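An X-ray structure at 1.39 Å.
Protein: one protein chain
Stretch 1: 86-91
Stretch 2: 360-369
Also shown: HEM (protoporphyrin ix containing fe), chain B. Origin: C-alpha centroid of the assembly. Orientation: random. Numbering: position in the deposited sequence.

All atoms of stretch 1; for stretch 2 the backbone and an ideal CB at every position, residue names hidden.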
# COMPACT_ATOMS: atom_id res chain seq x y z
N GLY A 86 -22.04 -2.14 -2.08
CA GLY A 86 -22.19 -0.71 -1.79
C GLY A 86 -21.02 0.18 -2.19
O GLY A 86 -21.06 1.39 -1.94
N ASP A 87 -19.98 -0.40 -2.79
CA ASP A 87 -18.84 0.39 -3.24
C ASP A 87 -18.97 0.79 -4.71
O ASP A 87 -19.35 -0.04 -5.53
CB ASP A 87 -17.53 -0.37 -3.00
CG ASP A 87 -16.32 0.47 -3.30
OD1 ASP A 87 -15.87 1.22 -2.40
OD2 ASP A 87 -15.83 0.41 -4.45
N ALA A 88 -18.64 2.03 -5.03
CA ALA A 88 -18.80 2.55 -6.38
C ALA A 88 -17.81 1.97 -7.40
O ALA A 88 -18.13 1.89 -8.59
CB ALA A 88 -18.72 4.07 -6.38
N GLN A 89 -16.62 1.59 -6.94
CA GLN A 89 -15.56 1.13 -7.86
C GLN A 89 -15.41 -0.38 -7.95
O GLN A 89 -15.03 -0.91 -8.99
CB GLN A 89 -14.22 1.75 -7.49
CG GLN A 89 -14.05 3.16 -7.99
CD GLN A 89 -14.68 4.18 -7.08
OE1 GLN A 89 -14.58 4.06 -5.86
NE2 GLN A 89 -15.31 5.19 -7.65
N PHE A 90 -15.68 -1.08 -6.85
CA PHE A 90 -15.50 -2.53 -6.82
C PHE A 90 -16.21 -3.27 -7.98
O PHE A 90 -15.60 -4.15 -8.58
CB PHE A 90 -15.94 -3.06 -5.45
CG PHE A 90 -15.87 -4.56 -5.31
CD1 PHE A 90 -14.64 -5.20 -5.13
CD2 PHE A 90 -17.04 -5.31 -5.30
CE1 PHE A 90 -14.58 -6.59 -4.96
CE2 PHE A 90 -16.99 -6.69 -5.13
CZ PHE A 90 -15.76 -7.33 -4.96
N PRO A 91 -17.47 -2.90 -8.32
CA PRO A 91 -18.16 -3.74 -9.31
C PRO A 91 -17.50 -3.77 -10.68
O PRO A 91 -17.51 -4.82 -11.32
CB PRO A 91 -19.56 -3.12 -9.38
CG PRO A 91 -19.76 -2.53 -8.01
CD PRO A 91 -18.40 -1.95 -7.69
N UNK A 360 -9.35 -0.43 3.03
CA UNK A 360 -10.27 0.63 3.48
C UNK A 360 -11.69 0.12 3.26
O UNK A 360 -11.92 -0.77 2.44
CB UNK A 360 -10.03 1.94 2.73
N UNK A 361 -12.65 0.69 3.99
CA UNK A 361 -14.05 0.34 3.77
C UNK A 361 -14.61 0.93 2.48
O UNK A 361 -15.51 0.34 1.88
CB UNK A 361 -14.89 0.81 4.96
N UNK A 362 -14.09 2.09 2.06
CA UNK A 362 -14.61 2.80 0.89
C UNK A 362 -13.42 3.08 0.00
O UNK A 362 -12.56 3.90 0.34
CB UNK A 362 -15.35 4.09 1.27
N UNK A 363 -13.33 2.34 -1.11
CA UNK A 363 -12.19 2.48 -2.02
C UNK A 363 -11.99 3.94 -2.41
O UNK A 363 -10.86 4.45 -2.41
CB UNK A 363 -12.39 1.62 -3.27
N UNK A 364 -13.09 4.62 -2.72
CA UNK A 364 -13.05 6.01 -3.15
C UNK A 364 -12.54 7.00 -2.13
O UNK A 364 -12.16 8.12 -2.49
CB UNK A 364 -14.45 6.44 -3.58
N UNK A 365 -12.51 6.60 -0.86
CA UNK A 365 -12.04 7.46 0.22
C UNK A 365 -10.61 7.16 0.67
O UNK A 365 -10.00 7.97 1.36
CB UNK A 365 -12.98 7.33 1.42
N UNK A 366 -10.09 5.99 0.31
CA UNK A 366 -8.76 5.58 0.76
C UNK A 366 -7.78 5.69 -0.38
O UNK A 366 -7.47 6.79 -0.82
CB UNK A 366 -8.78 4.15 1.31
N UNK A 367 -7.35 4.54 -0.90
CA UNK A 367 -6.48 4.48 -2.07
C UNK A 367 -6.83 5.49 -3.16
O UNK A 367 -5.97 6.22 -3.64
CB UNK A 367 -6.52 3.07 -2.66
N UNK A 368 -8.09 5.48 -3.59
CA UNK A 368 -8.46 6.25 -4.77
C UNK A 368 -8.42 7.75 -4.52
O UNK A 368 -8.05 8.52 -5.40
CB UNK A 368 -9.86 5.84 -5.24
N UNK A 369 -8.81 8.15 -3.30
CA UNK A 369 -8.77 9.56 -2.89
C UNK A 369 -7.34 10.06 -2.79
O UNK A 369 -7.01 11.16 -3.25
CB UNK A 369 -9.48 9.75 -1.55
CHA HEM B . 3.88 6.08 3.07
CHB HEM B . 6.66 4.26 -0.44
CHC HEM B . 2.82 3.92 -3.36
CHD HEM B . 0.01 5.70 0.14
C1A HEM B . 4.97 5.65 2.37
C2A HEM B . 6.33 5.66 2.85
C3A HEM B . 7.10 5.16 1.86
C4A HEM B . 6.24 4.80 0.76
CMA HEM B . 8.63 4.96 1.88
CAA HEM B . 6.78 6.22 4.21
CBA HEM B . 6.76 5.22 5.37
CGA HEM B . 5.37 4.87 5.85
O1A HEM B . 4.69 5.71 6.48
O2A HEM B . 4.95 3.70 5.63
C1B HEM B . 5.87 3.99 -1.54
C2B HEM B . 6.32 3.43 -2.79
C3B HEM B . 5.25 3.33 -3.60
C4B HEM B . 4.10 3.81 -2.87
CMB HEM B . 7.79 3.06 -3.09
CAB HEM B . 5.19 2.78 -5.04
CBB HEM B . 6.09 1.91 -5.51
C1C HEM B . 1.74 4.41 -2.68
C2C HEM B . 0.40 4.58 -3.22
C3C HEM B . -0.37 5.09 -2.25
C4C HEM B . 0.45 5.25 -1.08
CMC HEM B . -0.00 4.20 -4.66
CAC HEM B . -1.88 5.44 -2.30
CBC HEM B . -2.45 5.97 -3.39
C1D HEM B . 0.78 5.89 1.26
C2D HEM B . 0.25 6.26 2.54
C3D HEM B . 1.44 6.39 3.44
C4D HEM B . 2.58 6.08 2.62
CMD HEM B . -1.21 6.51 2.96
CAD HEM B . 1.38 6.80 4.92
CBD HEM B . 1.28 8.33 4.97
CGD HEM B . 1.17 8.83 6.38
O1D HEM B . 1.97 9.74 6.75
O2D HEM B . 0.29 8.35 7.14
NA HEM B . 4.96 5.14 1.09
NB HEM B . 4.50 4.25 -1.62
NC HEM B . 1.74 4.87 -1.38
ND HEM B . 2.17 5.76 1.34
FE HEM B . 3.36 5.07 -0.17

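Position 360 has an extended backbone, and no atom of stretch 1 lies near its ideal CB. Stretch 1 sets no preference. The residue is Q360. Its OE1 accepts a hydrogen bond from the backbone N of 367 at 2.9 Å.

Position 361 points CA-to-CB sideways, with nothing of stretch 1 within 5.5 Å of its ideal CB. Many residues would suit. It is S361, whose OG is hydrogen-bonded elsewhere in the structure. Its carbonyl O takes a weak bond, 3.4 Å, from the O of water 2, which also donates to D87 OD1.

Position 362 also points sideways. Its ideal CB is 4.7 Å from D87 OD1. Polar or apolar side chains would fit. It is I362, and its CG2 comes to 4.4 Å from D87 OD1.

Position 363 faces stretch 1. Its backbone N donates to D87 OD1 at 3.1 Å, a bond any residue but proline could make. The ideal CB of 363 is 3.6 Å from D87 OD1 and 4.2 Å from Q89 OE1. An acidic side chain would meet the charge of D87, while an apolar one could reach the CB of F90. Leucine, isoleucine or methionine would be plausible. It is I363. Its CD1 lies 4.3 Å from F90 CB and 3.5 Å from D87 OD2. That oxygen is already engaged by the backbone N atoms of Q89 and F90.

Position 364 has phi/psi of -64/-17, which any L-residue can adopt. The constraint is space: an ideal CB would sit a tight 3.3 Å from Q89 OE1. Glycine suits best. It is G364. Its N donates to the O of water 1 at 2.8 Å, and this water donates to D87 OD1 and Q89 OE1, tying the three residues together.

Position 365 points sideways, beyond reach of stretch 1, which sets no preference. It is N365.

Position 366 has phi/psi of -106/-109, unusual for a residue with a side chain. Glycine is favoured. It is G366, the N-cap residue before the helix.

Position 367 is out of reach of stretch 1, but the heme lies nearby, so an apolar or aromatic side chain would suit. It is F367, whose ring meets HEM CBC obliquely.

Position 368 points toward stretch 1, its ideal CB 5.1 Å from Q89 OE1. A long side chain, such as lysine, arginine or glutamine, could extend along Q89. It is R368. Its NE is 3.5 Å from Q89 CG, and Q89 NE2 lies over one guanidinium face.

Position 369 is out of reach, so many residues would suit. It is F369.

Stretch 2 (360-369) QSIIGNGFRF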
# COMPACT_ATOMS: atom_id res chain seq x y z
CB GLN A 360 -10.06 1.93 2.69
CG GLN A 360 -10.19 1.75 1.17
CD GLN A 360 -8.88 1.34 0.51
OE1 GLN A 360 -7.91 2.10 0.52
NE2 GLN A 360 -8.84 0.14 -0.08
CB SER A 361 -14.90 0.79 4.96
OG SER A 361 -14.83 2.20 5.06
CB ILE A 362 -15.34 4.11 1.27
CG1 ILE A 362 -16.56 3.81 2.15
CG2 ILE A 362 -15.78 4.89 0.01
CD1 ILE A 362 -17.10 5.02 2.92
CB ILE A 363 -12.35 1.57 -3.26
CG1 ILE A 363 -12.27 0.10 -2.83
CG2 ILE A 363 -11.27 1.87 -4.31
CD1 ILE A 363 -12.59 -0.90 -3.95
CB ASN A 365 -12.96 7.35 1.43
CG ASN A 365 -14.27 8.05 1.23
OD1 ASN A 365 -14.47 8.79 0.25
ND2 ASN A 365 -15.18 7.85 2.17
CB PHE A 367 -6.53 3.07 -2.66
CG PHE A 367 -5.92 2.98 -4.03
CD1 PHE A 367 -4.54 3.15 -4.22
CD2 PHE A 367 -6.73 2.82 -5.16
CE1 PHE A 367 -3.99 3.12 -5.50
CE2 PHE A 367 -6.18 2.78 -6.43
CZ PHE A 367 -4.81 2.94 -6.61
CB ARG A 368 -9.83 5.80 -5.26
CG ARG A 368 -10.15 6.23 -6.66
CD ARG A 368 -11.43 5.54 -7.08
NE ARG A 368 -11.77 5.78 -8.48
CZ ARG A 368 -12.40 6.86 -8.93
NH1 ARG A 368 -12.80 7.81 -8.10
NH2 ARG A 368 -12.65 6.97 -10.23
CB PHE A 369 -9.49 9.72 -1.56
CG PHE A 369 -10.11 11.07 -1.35
CD1 PHE A 369 -11.42 11.31 -1.74
CD2 PHE A 369 -9.40 12.09 -0.73
CE1 PHE A 369 -12.01 12.55 -1.54
CE2 PHE A 369 -9.99 13.34 -0.54
CZ PHE A 369 -11.30 13.56 -0.94
O HOH W 1 -15.60 3.66 -3.50
O HOH W 2 -17.71 1.61 -0.40
O HOH W 3 3.08 3.24 0.57
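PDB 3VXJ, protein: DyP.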